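Local coordinates for protein lipolytic enzyme, G-D-S-L family (Bacteroides thetaiotaomicron, PDB 7BR2) that metabolizes the drug diltiazem as a gut microbial serine esterase of the SGNH (GDSL) hydrolase family, at residues A[314-319]-A[335-340]; A[378-383]-A[391-396]. One frame throughout, in Å; residues are numbered along the deposited sequence.

Contact 1: A[314-319]-A[335-340]; sequences YKLLID and INLAAE
Leu316 overlaps two side chains of 335-340 with a single methyl: its CD2 lies 3.7 Å from CD2 of Leu337 and 4.1 Å from CD1 of Ile335. The leucine's CG stands trans to the backbone N (chi1 168°), and from there CD2 extends between the two partners. Leu337 in turn uses both branches, for while CD2 meets Leu316, its CD1 rests 4.2 Å from CD1 of Ile318, two residues further along the same strand. Leu316 and Ile318 therefore present the same strand face to Leu337. Ile335 runs past Leu316 in the opposite sense, touching it only at the end of its longer branch. The backbones stay 10.2 Å apart at their nearest CA atoms, those of Ile318 and Leu337, and apolar side chains meet across that gap. After Asn336 the edge strand gives way to the 3-10 segment 337-339, and an Asx turn spans the change: Asn336 OD1 accepts from Ala338 N at 3.0 Å, with the donor well above the carbonyl plane. The contact joins a face of strand 313-318, bonded between strands 321-327 and 443-449 in the antiparallel sheet, to strand 335-336, which edges the mixed sheet beside strand 303-308, and to the 3-10 segment after it; the start of helix 344-377, through Gln345, touches both Ile318 and Leu337.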
loop_
_atom_site.group_PDB
_atom_site.type_symbol
_atom_site.label_atom_id
_atom_site.label_comp_id
_atom_site.label_asym_id
_atom_site.label_seq_id
_atom_site.Cartn_x
_atom_site.Cartn_y
_atom_site.Cartn_z
ATOM N N TYR A 314 3.774 33.387 16.623
ATOM C CA TYR A 314 2.909 32.624 17.489
ATOM C C TYR A 314 3.467 31.218 17.657
ATOM O O TYR A 314 4.197 30.691 16.803
ATOM C CB TYR A 314 1.462 32.570 16.930
ATOM C CG TYR A 314 0.726 33.914 16.908
ATOM C CD1 TYR A 314 1.014 34.870 15.945
ATOM C CD2 TYR A 314 -0.257 34.220 17.850
ATOM C CE1 TYR A 314 0.352 36.096 15.919
ATOM C CE2 TYR A 314 -0.925 35.450 17.828
ATOM C CZ TYR A 314 -0.609 36.380 16.860
ATOM O OH TYR A 314 -1.255 37.596 16.823
ATOM N N LYS A 315 3.122 30.634 18.794
ATOM C CA LYS A 315 3.412 29.255 19.125
ATOM C C LYS A 315 2.118 28.472 19.009
ATOM O O LYS A 315 1.089 28.872 19.576
ATOM C CB LYS A 315 3.994 29.123 20.522
ATOM C CG LYS A 315 4.504 27.734 20.794
ATOM C CD LYS A 315 5.134 27.634 22.161
ATOM C CE LYS A 315 4.839 28.824 23.049
ATOM N NZ LYS A 315 5.927 28.992 24.059
ATOM N N LEU A 316 2.163 27.411 18.207
ATOM C CA LEU A 316 1.022 26.537 18.000
ATOM C C LEU A 316 1.050 25.436 19.045
ATOM O O LEU A 316 2.050 24.724 19.170
ATOM C CB LEU A 316 1.045 25.928 16.602
ATOM C CG LEU A 316 0.034 24.793 16.419
ATOM C CD1 LEU A 316 -1.399 25.278 16.621
ATOM C CD2 LEU A 316 0.208 24.144 15.065
ATOM N N LEU A 317 -0.040 25.312 19.796
ATOM C CA LEU A 317 -0.256 24.206 20.712
ATOM C C LEU A 317 -1.568 23.520 20.361
ATOM O O LEU A 317 -2.538 24.175 19.978
ATOM C CB LEU A 317 -0.295 24.676 22.168
ATOM C CG LEU A 317 0.934 25.363 22.767
ATOM C CD1 LEU A 317 0.790 26.855 22.655
ATOM C CD2 LEU A 317 1.105 24.961 24.216
ATOM N N ILE A 318 -1.591 22.196 20.448
ATOM C CA ILE A 318 -2.820 21.440 20.258
ATOM C C ILE A 318 -2.971 20.549 21.475
ATOM O O ILE A 318 -2.052 19.782 21.800
ATOM C CB ILE A 318 -2.804 20.616 18.965
ATOM C CG1 ILE A 318 -2.558 21.537 17.763
ATOM C CG2 ILE A 318 -4.136 19.860 18.803
ATOM C CD1 ILE A 318 -2.751 20.887 16.408
ATOM N N ASP A 319 -4.105 20.668 22.164
ATOM C CA ASP A 319 -4.323 19.962 23.426
ATOM C C ASP A 319 -3.159 20.181 24.393
ATOM O O ASP A 319 -2.715 19.263 25.086
ATOM C CB ASP A 319 -4.579 18.471 23.192
ATOM C CG ASP A 319 -6.028 18.181 22.857
ATOM O OD1 ASP A 319 -6.825 19.140 22.819
ATOM O OD2 ASP A 319 -6.364 16.994 22.646
ATOM N N ILE A 335 -0.621 26.334 7.171
ATOM C CA ILE A 335 0.400 25.346 7.505
ATOM C C ILE A 335 -0.237 23.958 7.493
ATOM O O ILE A 335 -1.440 23.796 7.740
ATOM C CB ILE A 335 1.080 25.632 8.855
ATOM C CG1 ILE A 335 0.045 25.698 9.971
ATOM C CG2 ILE A 335 1.886 26.922 8.786
ATOM C CD1 ILE A 335 0.670 25.727 11.332
ATOM N N ASN A 336 0.565 22.955 7.140
ATOM C CA ASN A 336 0.085 21.579 7.049
ATOM C C ASN A 336 0.264 20.884 8.397
ATOM O O ASN A 336 1.389 20.563 8.801
ATOM C CB ASN A 336 0.817 20.823 5.942
ATOM C CG ASN A 336 0.227 19.457 5.697
ATOM O OD1 ASN A 336 -0.811 19.107 6.275
ATOM N ND2 ASN A 336 0.852 18.692 4.805
ATOM N N LEU A 337 -0.842 20.667 9.110
ATOM C CA LEU A 337 -0.748 19.944 10.374
ATOM C C LEU A 337 -0.342 18.482 10.167
ATOM O O LEU A 337 0.260 17.881 11.060
ATOM C CB LEU A 337 -2.068 20.024 11.136
ATOM C CG LEU A 337 -2.503 21.419 11.575
ATOM C CD1 LEU A 337 -3.787 21.319 12.378
ATOM C CD2 LEU A 337 -1.390 22.083 12.371
ATOM N N ALA A 338 -0.630 17.903 8.997
ATOM C CA ALA A 338 -0.248 16.519 8.725
ATOM C C ALA A 338 1.261 16.302 8.605
ATOM O O ALA A 338 1.696 15.144 8.579
ATOM C CB ALA A 338 -0.927 16.032 7.452
ATOM N N ALA A 339 2.067 17.362 8.511
ATOM C CA ALA A 339 3.520 17.240 8.519
ATOM C C ALA A 339 4.118 17.482 9.900
ATOM O O ALA A 339 5.344 17.421 10.060
ATOM C CB ALA A 339 4.145 18.209 7.508
ATOM N N GLU A 340 3.288 17.734 10.903
ATOM C CA GLU A 340 3.746 18.043 12.255
ATOM C C GLU A 340 3.489 16.809 13.119
ATOM O O GLU A 340 2.374 16.609 13.614
ATOM C CB GLU A 340 3.021 19.277 12.788
ATOM C CG GLU A 340 3.180 20.501 11.902
ATOM C CD GLU A 340 4.636 20.902 11.735
ATOM O OE1 GLU A 340 5.418 20.706 12.690
ATOM O OE2 GLU A 340 4.997 21.410 10.650
#

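Contact 2: A[378-383]-A[391-396]; sequences QQKGLL and IEVMDE
Val393 meets 378-383 with both of its methyls, one on a buried leucine and the other on an exposed lysine. The buried side is apolar: CD1 of Leu382 sits 3.7 Å from CG2 of Val393 and nearly as close to its CB, so the leucine tip covers the branch point of the valine. The solvent side belongs to Lys380, whose aliphatic chain passes across CG1 of Val393 and packs about as closely, 3.8 Å away at CG. A bend at chi2 (-74°) turns the lysine chain along that one methyl, so that CD and CE follow CB and CG over it. Backbone geometry brings both residues to the helix. Gly381, with positive phi, is the C-prime residue of a Schellman motif that ends the preceding helix: Gly381 N bonds to Gln378 O at 3.1 Å and Leu382 N returns to Phe377 O. The reversal points Lys380 and Leu382, flanking the glycine, toward Val393. The contact holds the linker after helix 344-377 against helix 388-397. From the former helix, Phe376 also touches Val393 and Phe377 reaches Met394, while helix 408-414 adjoins helix 388-397 through Met394 and the salt bridge from Asp395 to Arg408.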
loop_
_atom_site.group_PDB
_atom_site.type_symbol
_atom_site.label_atom_id
_atom_site.label_comp_id
_atom_site.label_asym_id
_atom_site.label_seq_id
_atom_site.Cartn_x
_atom_site.Cartn_y
_atom_site.Cartn_z
ATOM N N GLN A 378 0.593 -28.983 -2.892
ATOM C CA GLN A 378 -0.336 -29.218 -3.996
ATOM C C GLN A 378 0.245 -30.186 -5.020
ATOM O O GLN A 378 -0.451 -31.078 -5.516
ATOM C CB GLN A 378 -0.695 -27.901 -4.674
ATOM C CG GLN A 378 -1.787 -28.040 -5.720
ATOM C CD GLN A 378 -2.211 -26.701 -6.306
ATOM O OE1 GLN A 378 -1.406 -25.783 -6.424
ATOM N NE2 GLN A 378 -3.493 -26.584 -6.660
ATOM N N GLN A 379 1.520 -30.025 -5.362
ATOM C CA GLN A 379 2.119 -30.910 -6.349
ATOM C C GLN A 379 2.272 -32.327 -5.817
ATOM O O GLN A 379 2.416 -33.266 -6.613
ATOM C CB GLN A 379 3.471 -30.355 -6.780
ATOM C CG GLN A 379 3.445 -29.055 -7.634
ATOM C CD GLN A 379 2.677 -27.874 -6.995
ATOM O OE1 GLN A 379 1.631 -27.433 -7.522
ATOM N NE2 GLN A 379 3.154 -27.410 -5.824
ATOM N N LYS A 380 2.204 -32.514 -4.496
ATOM C CA LYS A 380 2.284 -33.835 -3.891
ATOM C C LYS A 380 0.923 -34.421 -3.582
ATOM O O LYS A 380 0.851 -35.472 -2.930
ATOM C CB LYS A 380 3.131 -33.803 -2.618
ATOM C CG LYS A 380 4.540 -33.275 -2.844
ATOM C CD LYS A 380 5.362 -34.348 -3.564
ATOM C CE LYS A 380 6.847 -34.023 -3.540
ATOM N NZ LYS A 380 7.202 -33.169 -4.716
ATOM N N GLY A 381 -0.149 -33.827 -4.108
ATOM C CA GLY A 381 -1.484 -34.333 -3.827
ATOM C C GLY A 381 -1.886 -34.194 -2.376
ATOM O O GLY A 381 -2.693 -34.989 -1.877
ATOM N N LEU A 382 -1.349 -33.188 -1.681
ATOM C CA LEU A 382 -1.588 -33.038 -0.254
ATOM C C LEU A 382 -2.047 -31.624 0.095
ATOM O O LEU A 382 -1.933 -31.207 1.249
ATOM C CB LEU A 382 -0.326 -33.407 0.530
ATOM C CG LEU A 382 -0.036 -34.912 0.538
ATOM C CD1 LEU A 382 1.389 -35.205 0.945
ATOM C CD2 LEU A 382 -1.022 -35.608 1.468
ATOM N N LEU A 383 -2.612 -30.903 -0.867
ATOM C CA LEU A 383 -3.105 -29.558 -0.609
ATOM C C LEU A 383 -4.107 -29.579 0.546
ATOM O O LEU A 383 -5.107 -30.303 0.495
ATOM C CB LEU A 383 -3.751 -28.991 -1.877
ATOM C CG LEU A 383 -4.345 -27.586 -1.738
ATOM C CD1 LEU A 383 -3.259 -26.568 -1.350
ATOM C CD2 LEU A 383 -5.039 -27.151 -3.016
ATOM N N ILE A 391 3.210 -34.345 6.853
ATOM C CA ILE A 391 4.461 -34.299 7.600
ATOM C C ILE A 391 5.490 -35.233 6.982
ATOM O O ILE A 391 6.675 -34.889 6.869
ATOM C CB ILE A 391 4.222 -34.634 9.082
ATOM C CG1 ILE A 391 3.314 -33.594 9.738
ATOM C CG2 ILE A 391 5.555 -34.763 9.824
ATOM C CD1 ILE A 391 2.804 -34.005 11.129
ATOM N N GLU A 392 5.057 -36.435 6.598
ATOM C CA GLU A 392 5.979 -37.431 6.063
ATOM C C GLU A 392 6.589 -36.960 4.749
ATOM O O GLU A 392 7.801 -37.083 4.538
ATOM C CB GLU A 392 5.255 -38.769 5.885
ATOM C CG GLU A 392 5.223 -39.597 7.157
ATOM C CD GLU A 392 4.212 -40.722 7.113
ATOM O OE1 GLU A 392 3.589 -40.934 6.050
ATOM O OE2 GLU A 392 4.037 -41.391 8.157
ATOM N N VAL A 393 5.753 -36.453 3.835
ATOM C CA VAL A 393 6.276 -36.028 2.536
ATOM C C VAL A 393 7.183 -34.809 2.690
ATOM O O VAL A 393 8.251 -34.714 2.058
ATOM C CB VAL A 393 5.121 -35.786 1.549
ATOM C CG1 VAL A 393 5.592 -35.041 0.331
ATOM C CG2 VAL A 393 4.500 -37.126 1.151
ATOM N N MET A 394 6.798 -33.868 3.551
ATOM C CA MET A 394 7.674 -32.726 3.795
ATOM C C MET A 394 9.019 -33.177 4.347
ATOM O O MET A 394 10.073 -32.674 3.933
ATOM C CB MET A 394 7.012 -31.728 4.744
ATOM C CG MET A 394 7.977 -30.641 5.193
ATOM S SD MET A 394 7.226 -29.467 6.320
ATOM C CE MET A 394 6.293 -28.465 5.188
ATOM N N ASP A 395 9.003 -34.103 5.309
ATOM C CA ASP A 395 10.256 -34.606 5.857
ATOM C C ASP A 395 11.088 -35.286 4.782
ATOM O O ASP A 395 12.318 -35.179 4.776
ATOM C CB ASP A 395 9.983 -35.577 6.999
ATOM C CG ASP A 395 9.527 -34.878 8.263
ATOM O OD1 ASP A 395 9.699 -33.650 8.364
ATOM O OD2 ASP A 395 9.034 -35.571 9.173
ATOM N N GLU A 396 10.434 -36.029 3.891
ATOM C CA GLU A 396 11.134 -36.687 2.793
ATOM C C GLU A 396 11.761 -35.690 1.835
ATOM O O GLU A 396 12.623 -36.077 1.039
ATOM C CB GLU A 396 10.179 -37.574 1.994
ATOM C CG GLU A 396 9.733 -38.824 2.696
ATOM C CD GLU A 396 8.484 -39.405 2.050
ATOM O OE1 GLU A 396 8.113 -38.919 0.951
ATOM O OE2 GLU A 396 7.890 -40.345 2.639
#

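Contacts 1 and 2 lie on opposite sides of the chain's centre, 58 Å apart between centres and about 43 Å at their nearest atoms. In sequence they follow in series, and helix 344-377 runs between them: its first residues adjoin contact 1 and its last turn leads into contact 2. One joins parts of two sheets in a beta-rich region by buried apolar side chains; the other, partly buried, packs the chain just past the end of that helix on the next one. Neither includes a residue of the probable Ser28-His207-Asp204 triad expected of an SGNH hydrolase, and both are contacts of structural packing.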